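Local structure of microcompartments protein (Desulfitobacterium hafniense, 3NWG) at residues A[5-11]-A[67-73]. The protein probably forms part of the protein shell of a bacterial microcompartment, with two BMC domains in one chain. Sequence-based numbering, arbitrary orientation.
Sequences IGLVEVN and SVLDDFI
I5 O receives a CA-H...O contact from I73 CA in the antiparallel ladder between strands 4-10 and 68-74. G6 sits in a non-hydrogen-bonded pair with I73, whose CG1 lies 4.2 Å from G6 CA and whose side chain reaches helix 50-64. L7 and F72 exchange both backbone bonds, L7 N to F72 O at 2.7 Å and F72 N to L7 O at 2.8 Å. On the same face L7 CD2 lies 4.3 Å from F72 CB, and the F72 side chain also touches A106 and V110 of helix 105-117. V8 turns to the other face, where its CG1, anti to the backbone N (chi1 172°), meets V68 CG1 at 4.4 Å. E9 N bonds almost straight to D70 O, while E9 O takes L69 N at 2.6 Å and, weakly, D70 N. On the face that carries L7 and F72 one water donates to both E9 OE1 and D70 OD2, bridging two carboxylates whose like charges, 4.5 Å apart between these two oxygens, probably disfavour each other; E9 OE2 has a long, weak ion pair with K41 NZ. V10 CG1 packs 3.4 Å from S67 OG, a hydroxyl bonded to A64 O. N11 N closes the ladder on S67 O. With L69 and D70 both facing E9, this is a classic beta bulge, set between inner strand 4-10 and strand 68-74, outermost in this chain's antiparallel sheet ordered 29-36, 42-48, 4-10, 68-74 of a BMC domain.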
loop_
_atom_site.group_PDB
_atom_site.type_symbol
_atom_site.label_atom_id
_atom_site.label_comp_id
_atom_site.label_asym_id
_atom_site.label_seq_id
_atom_site.Cartn_x
_atom_site.Cartn_y
_atom_site.Cartn_z
ATOM N N ILE A 5 -26.073 -2.308 16.528
ATOM C CA ILE A 5 -25.475 -2.128 15.203
ATOM C C ILE A 5 -26.582 -2.095 14.136
ATOM O O ILE A 5 -27.546 -2.881 14.201
ATOM C CB ILE A 5 -24.408 -3.219 14.888
ATOM C CG1 ILE A 5 -23.771 -2.987 13.514
ATOM C CG2 ILE A 5 -25.022 -4.597 14.957
ATOM C CD1 ILE A 5 -22.531 -3.796 13.264
ATOM N N GLY A 6 -26.445 -1.168 13.184
ATOM C CA GLY A 6 -27.396 -1.012 12.091
ATOM C C GLY A 6 -26.712 -1.090 10.743
ATOM O O GLY A 6 -25.586 -0.610 10.579
ATOM N N LEU A 7 -27.400 -1.699 9.781
ATOM C CA LEU A 7 -26.868 -1.891 8.445
ATOM C C LEU A 7 -27.869 -1.489 7.391
ATOM O O LEU A 7 -29.022 -1.916 7.416
ATOM C CB LEU A 7 -26.519 -3.371 8.212
ATOM C CG LEU A 7 -26.366 -3.781 6.747
ATOM C CD1 LEU A 7 -24.941 -3.522 6.266
ATOM C CD2 LEU A 7 -26.761 -5.214 6.518
ATOM N N VAL A 8 -27.421 -0.687 6.440
ATOM C CA VAL A 8 -28.213 -0.438 5.260
ATOM C C VAL A 8 -27.391 -0.861 4.047
ATOM O O VAL A 8 -26.217 -0.489 3.919
ATOM C CB VAL A 8 -28.715 1.035 5.191
ATOM C CG1 VAL A 8 -29.378 1.328 3.863
ATOM C CG2 VAL A 8 -29.718 1.312 6.293
ATOM N N GLU A 9 -28.003 -1.687 3.192
ATOM C CA GLU A 9 -27.429 -2.033 1.894
ATOM C C GLU A 9 -28.199 -1.371 0.746
ATOM O O GLU A 9 -29.423 -1.465 0.673
ATOM C CB GLU A 9 -27.383 -3.544 1.706
ATOM C CG GLU A 9 -26.173 -4.226 2.359
ATOM C CD GLU A 9 -26.242 -5.752 2.282
ATOM O OE1 GLU A 9 -26.013 -6.420 3.318
ATOM O OE2 GLU A 9 -26.550 -6.281 1.191
ATOM N N VAL A 10 -27.461 -0.702 -0.139
ATOM C CA VAL A 10 -28.032 0.138 -1.187
ATOM C C VAL A 10 -27.486 -0.277 -2.546
ATOM O O VAL A 10 -26.327 -0.656 -2.671
ATOM C CB VAL A 10 -27.695 1.643 -0.971
ATOM C CG1 VAL A 10 -28.381 2.507 -1.996
ATOM C CG2 VAL A 10 -28.098 2.107 0.426
ATOM N N ASN A 11 -28.331 -0.192 -3.561
ATOM C CA ASN A 11 -27.997 -0.508 -4.935
ATOM C C ASN A 11 -26.989 0.409 -5.655
ATOM O O ASN A 11 -26.371 -0.009 -6.620
ATOM C CB ASN A 11 -29.292 -0.491 -5.722
ATOM C CG ASN A 11 -29.312 -1.516 -6.812
ATOM O OD1 ASN A 11 -28.487 -2.450 -6.842
ATOM N ND2 ASN A 11 -30.264 -1.361 -7.735
ATOM N N SER A 67 -33.811 1.786 -3.819
ATOM C CA SER A 67 -32.515 1.183 -4.052
ATOM C C SER A 67 -31.961 0.549 -2.773
ATOM O O SER A 67 -30.791 0.155 -2.720
ATOM C CB SER A 67 -31.538 2.187 -4.672
ATOM O OG SER A 67 -31.221 3.221 -3.773
ATOM N N VAL A 68 -32.808 0.437 -1.748
ATOM C CA VAL A 68 -32.436 -0.317 -0.556
ATOM C C VAL A 68 -32.547 -1.803 -0.885
ATOM O O VAL A 68 -33.548 -2.266 -1.450
ATOM C CB VAL A 68 -33.316 0.043 0.666
ATOM C CG1 VAL A 68 -32.828 -0.682 1.931
ATOM C CG2 VAL A 68 -33.317 1.547 0.889
ATOM N N LEU A 69 -31.502 -2.549 -0.561
ATOM C CA LEU A 69 -31.525 -3.975 -0.798
ATOM C C LEU A 69 -31.779 -4.697 0.516
ATOM O O LEU A 69 -32.472 -5.724 0.550
ATOM C CB LEU A 69 -30.223 -4.433 -1.446
ATOM C CG LEU A 69 -29.932 -3.892 -2.844
ATOM C CD1 LEU A 69 -28.570 -4.369 -3.266
ATOM C CD2 LEU A 69 -31.009 -4.297 -3.859
ATOM N N ASP A 70 -31.233 -4.133 1.591
ATOM C CA ASP A 70 -31.414 -4.675 2.927
ATOM C C ASP A 70 -31.118 -3.603 3.984
ATOM O O ASP A 70 -30.229 -2.747 3.806
ATOM C CB ASP A 70 -30.505 -5.903 3.122
ATOM C CG ASP A 70 -30.944 -6.810 4.281
ATOM O OD1 ASP A 70 -32.128 -6.758 4.714
ATOM O OD2 ASP A 70 -30.084 -7.598 4.749
ATOM N N ASP A 71 -31.888 -3.653 5.069
ATOM C CA ASP A 71 -31.629 -2.881 6.279
ATOM C C ASP A 71 -31.777 -3.844 7.442
ATOM O O ASP A 71 -32.632 -4.727 7.405
ATOM C CB ASP A 71 -32.641 -1.757 6.429
ATOM C CG ASP A 71 -34.093 -2.265 6.418
ATOM O OD1 ASP A 71 -34.612 -2.610 5.325
ATOM O OD2 ASP A 71 -34.715 -2.320 7.503
ATOM N N PHE A 72 -30.940 -3.687 8.461
ATOM C CA PHE A 72 -30.907 -4.619 9.571
ATOM C C PHE A 72 -30.421 -3.930 10.840
ATOM O O PHE A 72 -29.578 -3.034 10.776
ATOM C CB PHE A 72 -29.996 -5.804 9.224
ATOM C CG PHE A 72 -29.728 -6.732 10.386
ATOM C CD1 PHE A 72 -30.687 -7.656 10.790
ATOM C CD2 PHE A 72 -28.529 -6.658 11.088
ATOM C CE1 PHE A 72 -30.459 -8.496 11.871
ATOM C CE2 PHE A 72 -28.286 -7.494 12.173
ATOM C CZ PHE A 72 -29.249 -8.413 12.565
ATOM N N ILE A 73 -30.950 -4.359 11.986
ATOM C CA ILE A 73 -30.522 -3.858 13.299
ATOM C C ILE A 73 -30.373 -4.981 14.314
ATOM O O ILE A 73 -31.283 -5.802 14.485
ATOM C CB ILE A 73 -31.501 -2.801 13.863
ATOM C CG1 ILE A 73 -31.433 -1.500 13.048
ATOM C CG2 ILE A 73 -31.209 -2.527 15.356
ATOM C CD1 ILE A 73 -32.614 -0.614 13.262
HETATM O O HOH W 1 -27.311 -8.420 4.820
#